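Local structure of ABC transporter (Thermotoga maritima, 1JI0) at residues L7-L12 against K23-K28. The protein probably hydrolyses ATP to drive branched-chain amino acid transport, acting as the nucleotide-binding subunit of an ABC transporter. Sequence-based numbering, arbitrary orientation.
Sequences LEVQSL and KGIDLK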
ATOM      1  N   LEU A   7     -11.163  -4.906   3.916  1.00 22.61           N
ATOM      2  CA  LEU A   7     -11.470  -3.489   3.830  1.00 23.71           C
ATOM      3  C   LEU A   7     -12.528  -3.231   2.781  1.00 23.95           C
ATOM      4  O   LEU A   7     -12.415  -3.698   1.642  1.00 23.94           O
ATOM      5  CB  LEU A   7     -10.220  -2.682   3.475  1.00 24.41           C
ATOM      6  CG  LEU A   7     -10.452  -1.165   3.464  1.00 25.82           C
ATOM      7  CD1 LEU A   7     -10.398  -0.629   4.900  1.00 28.26           C
ATOM      8  CD2 LEU A   7      -9.388  -0.497   2.611  1.00 27.27           C
ATOM      9  N   GLU A   8     -13.568  -2.508   3.173  1.00 23.47           N
ATOM     10  CA  GLU A   8     -14.624  -2.150   2.240  1.00 25.39           C
ATOM     11  C   GLU A   8     -14.911  -0.660   2.351  1.00 25.78           C
ATOM     12  O   GLU A   8     -15.140  -0.137   3.443  1.00 27.56           O
ATOM     13  CB  GLU A   8     -15.910  -2.934   2.509  1.00 25.22           C
ATOM     14  CG  GLU A   8     -16.994  -2.633   1.473  1.00 28.78           C
ATOM     15  CD  GLU A   8     -18.289  -3.379   1.716  1.00 32.67           C
ATOM     16  OE1 GLU A   8     -18.387  -4.094   2.736  1.00 34.37           O
ATOM     17  OE2 GLU A   8     -19.214  -3.246   0.884  1.00 33.64           O
ATOM     18  N   VAL A   9     -14.876   0.024   1.216  1.00 24.52           N
ATOM     19  CA  VAL A   9     -15.154   1.453   1.171  1.00 23.87           C
ATOM     20  C   VAL A   9     -16.510   1.567   0.496  1.00 24.42           C
ATOM     21  O   VAL A   9     -16.713   0.996  -0.568  1.00 24.96           O
ATOM     22  CB  VAL A   9     -14.080   2.212   0.330  1.00 24.64           C
ATOM     23  CG1 VAL A   9     -14.446   3.687   0.207  1.00 24.25           C
ATOM     24  CG2 VAL A   9     -12.712   2.072   0.983  1.00 22.61           C
ATOM     25  N   GLN A  10     -17.450   2.274   1.121  1.00 26.38           N
ATOM     26  CA  GLN A  10     -18.777   2.429   0.532  1.00 27.40           C
ATOM     27  C   GLN A  10     -19.090   3.891   0.236  1.00 28.18           C
ATOM     28  O   GLN A  10     -18.997   4.737   1.124  1.00 27.53           O
ATOM     29  CB  GLN A  10     -19.856   1.873   1.469  1.00 29.56           C
ATOM     30  CG  GLN A  10     -19.580   0.478   1.999  1.00 30.05           C
ATOM     31  CD  GLN A  10     -20.729  -0.061   2.832  1.00 32.21           C
ATOM     32  OE1 GLN A  10     -21.345   0.670   3.613  1.00 30.95           O
ATOM     33  NE2 GLN A  10     -21.018  -1.348   2.676  1.00 31.26           N
ATOM     34  N   SER A  11     -19.460   4.172  -1.011  1.00 28.60           N
ATOM     35  CA  SER A  11     -19.814   5.520  -1.457  1.00 30.51           C
ATOM     36  C   SER A  11     -19.014   6.611  -0.749  1.00 29.96           C
ATOM     37  O   SER A  11     -19.587   7.552  -0.198  1.00 29.73           O
ATOM     38  CB  SER A  11     -21.312   5.759  -1.235  1.00 31.83           C
ATOM     39  OG  SER A  11     -22.087   4.760  -1.886  1.00 33.86           O
ATOM     40  N   LEU A  12     -17.692   6.475  -0.769  1.00 29.33           N
ATOM     41  CA  LEU A  12     -16.801   7.424  -0.120  1.00 29.88           C
ATOM     42  C   LEU A  12     -16.725   8.757  -0.848  1.00 29.16           C
ATOM     43  O   LEU A  12     -16.570   8.803  -2.067  1.00 28.33           O
ATOM     44  CB  LEU A  12     -15.390   6.836  -0.012  1.00 29.42           C
ATOM     45  CG  LEU A  12     -14.269   7.774   0.460  1.00 30.40           C
ATOM     46  CD1 LEU A  12     -14.549   8.252   1.872  1.00 30.29           C
ATOM     47  CD2 LEU A  12     -12.928   7.057   0.395  1.00 29.32           C
ATOM     48  N   LYS A  23     -15.406  11.361  -5.266  1.00 28.26           N
ATOM     49  CA  LYS A  23     -16.842  11.539  -5.436  1.00 30.58           C
ATOM     50  C   LYS A  23     -17.715  10.290  -5.361  1.00 29.60           C
ATOM     51  O   LYS A  23     -18.398   9.964  -6.322  1.00 29.88           O
ATOM     52  CB  LYS A  23     -17.100  12.242  -6.767  1.00 32.11           C
ATOM     53  CG  LYS A  23     -16.187  13.433  -7.003  1.00 35.11           C
ATOM     54  CD  LYS A  23     -16.360  13.978  -8.404  1.00 37.54           C
ATOM     55  CE  LYS A  23     -15.423  15.142  -8.659  1.00 37.80           C
ATOM     56  NZ  LYS A  23     -15.538  15.604 -10.063  1.00 39.29           N
ATOM     57  N   GLY A  24     -17.700   9.609  -4.219  1.00 30.39           N
ATOM     58  CA  GLY A  24     -18.531   8.425  -4.033  1.00 31.04           C
ATOM     59  C   GLY A  24     -18.019   7.131  -4.643  1.00 30.21           C
ATOM     60  O   GLY A  24     -18.669   6.550  -5.507  1.00 32.82           O
ATOM     61  N   ILE A  25     -16.864   6.663  -4.195  1.00 29.07           N
ATOM     62  CA  ILE A  25     -16.310   5.430  -4.737  1.00 27.61           C
ATOM     63  C   ILE A  25     -16.578   4.237  -3.822  1.00 27.62           C
ATOM     64  O   ILE A  25     -16.792   4.406  -2.620  1.00 25.98           O
ATOM     65  CB  ILE A  25     -14.786   5.548  -4.940  1.00 27.31           C
ATOM     66  CG1 ILE A  25     -14.111   5.829  -3.595  1.00 24.32           C
ATOM     67  CG2 ILE A  25     -14.474   6.653  -5.963  1.00 26.10           C
ATOM     68  CD1 ILE A  25     -12.622   5.677  -3.628  1.00 22.81           C
ATOM     69  N   ASP A  26     -16.572   3.040  -4.410  1.00 27.45           N
ATOM     70  CA  ASP A  26     -16.774   1.789  -3.671  1.00 27.21           C
ATOM     71  C   ASP A  26     -15.575   0.892  -3.983  1.00 25.76           C
ATOM     72  O   ASP A  26     -15.145   0.821  -5.129  1.00 26.38           O
ATOM     73  CB  ASP A  26     -18.047   1.078  -4.134  1.00 29.35           C
ATOM     74  CG  ASP A  26     -19.295   1.929  -3.963  1.00 32.93           C
ATOM     75  OD1 ASP A  26     -19.660   2.253  -2.812  1.00 32.51           O
ATOM     76  OD2 ASP A  26     -19.910   2.273  -4.995  1.00 35.67           O
ATOM     77  N   LEU A  27     -15.041   0.219  -2.971  1.00 25.84           N
ATOM     78  CA  LEU A  27     -13.902  -0.680  -3.155  1.00 24.90           C
ATOM     79  C   LEU A  27     -13.959  -1.785  -2.125  1.00 23.66           C
ATOM     80  O   LEU A  27     -14.464  -1.584  -1.028  1.00 24.00           O
ATOM     81  CB  LEU A  27     -12.568   0.025  -2.909  1.00 26.75           C
ATOM     82  CG  LEU A  27     -12.134   1.357  -3.493  1.00 27.42           C
ATOM     83  CD1 LEU A  27     -10.936   1.849  -2.675  1.00 26.31           C
ATOM     84  CD2 LEU A  27     -11.778   1.204  -4.958  1.00 28.91           C
ATOM     85  N   LYS A  28     -13.405  -2.943  -2.472  1.00 22.54           N
ATOM     86  CA  LYS A  28     -13.331  -4.065  -1.547  1.00 21.02           C
ATOM     87  C   LYS A  28     -11.954  -4.677  -1.700  1.00 20.92           C
ATOM     88  O   LYS A  28     -11.447  -4.798  -2.813  1.00 21.15           O
ATOM     89  CB  LYS A  28     -14.403  -5.111  -1.858  1.00 22.90           C
ATOM     90  CG  LYS A  28     -15.809  -4.651  -1.534  1.00 25.17           C
ATOM     91  CD  LYS A  28     -16.798  -5.800  -1.648  1.00 28.60           C
ATOM     92  CE  LYS A  28     -18.223  -5.315  -1.466  1.00 30.77           C
ATOM     93  NZ  LYS A  28     -19.191  -6.429  -1.679  1.00 33.24           N
TER
HETATM   94  O   HOH W   1     -22.081   3.918  -4.511  1.00 52.29           O
HETATM   95  O   HOH W   2     -22.341   1.592  -1.358  1.00 58.15           O
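The Glu8 carboxylate lies between Lys28 and Gln10. Lys28 CE covers one face, 3.3 Å from Glu8 OE2. On the opposite face Gln10 NE2 donates to Glu8 OE2 at 3.2 Å, from 73° above the plane. Lys28 NZ stays 4.1 Å from Glu8 OE2, too far for a salt bridge. An alanine at Glu8 would probably leave the Gln10 amide without this acceptor and Lys28 without its nearby opposite charge. Asp26 takes a nearly straight bond from Ser11 N to OD1 (2.6 Å), tilted 37° out of the carboxylate plane. Two waters join Ser11 OG to Asp26, one at OD2, the other at OD1.

Val9 N bonds Leu27 O at 2.8 Å, and Leu27 N returns a bond to Val9 O. Ser11 and Leu12 both lie opposite Ile25, a G1 beta bulge that shifts the register by one.

On the other face of the sheet Val9 CG2 meets Leu27 CD1 (4.1 Å), and Leu12 CB meets Ile25 CG1 (3.9 Å). Ile25 and Leu27 continue onto Thr48 of helix 45-52, whose first residues, Lys45 to Thr47, bind ATP, and onto strand 208-213. Strand 60-65 flanks Glu8 and Gln10 within the antiparallel sheet characteristic of ABC ATPases.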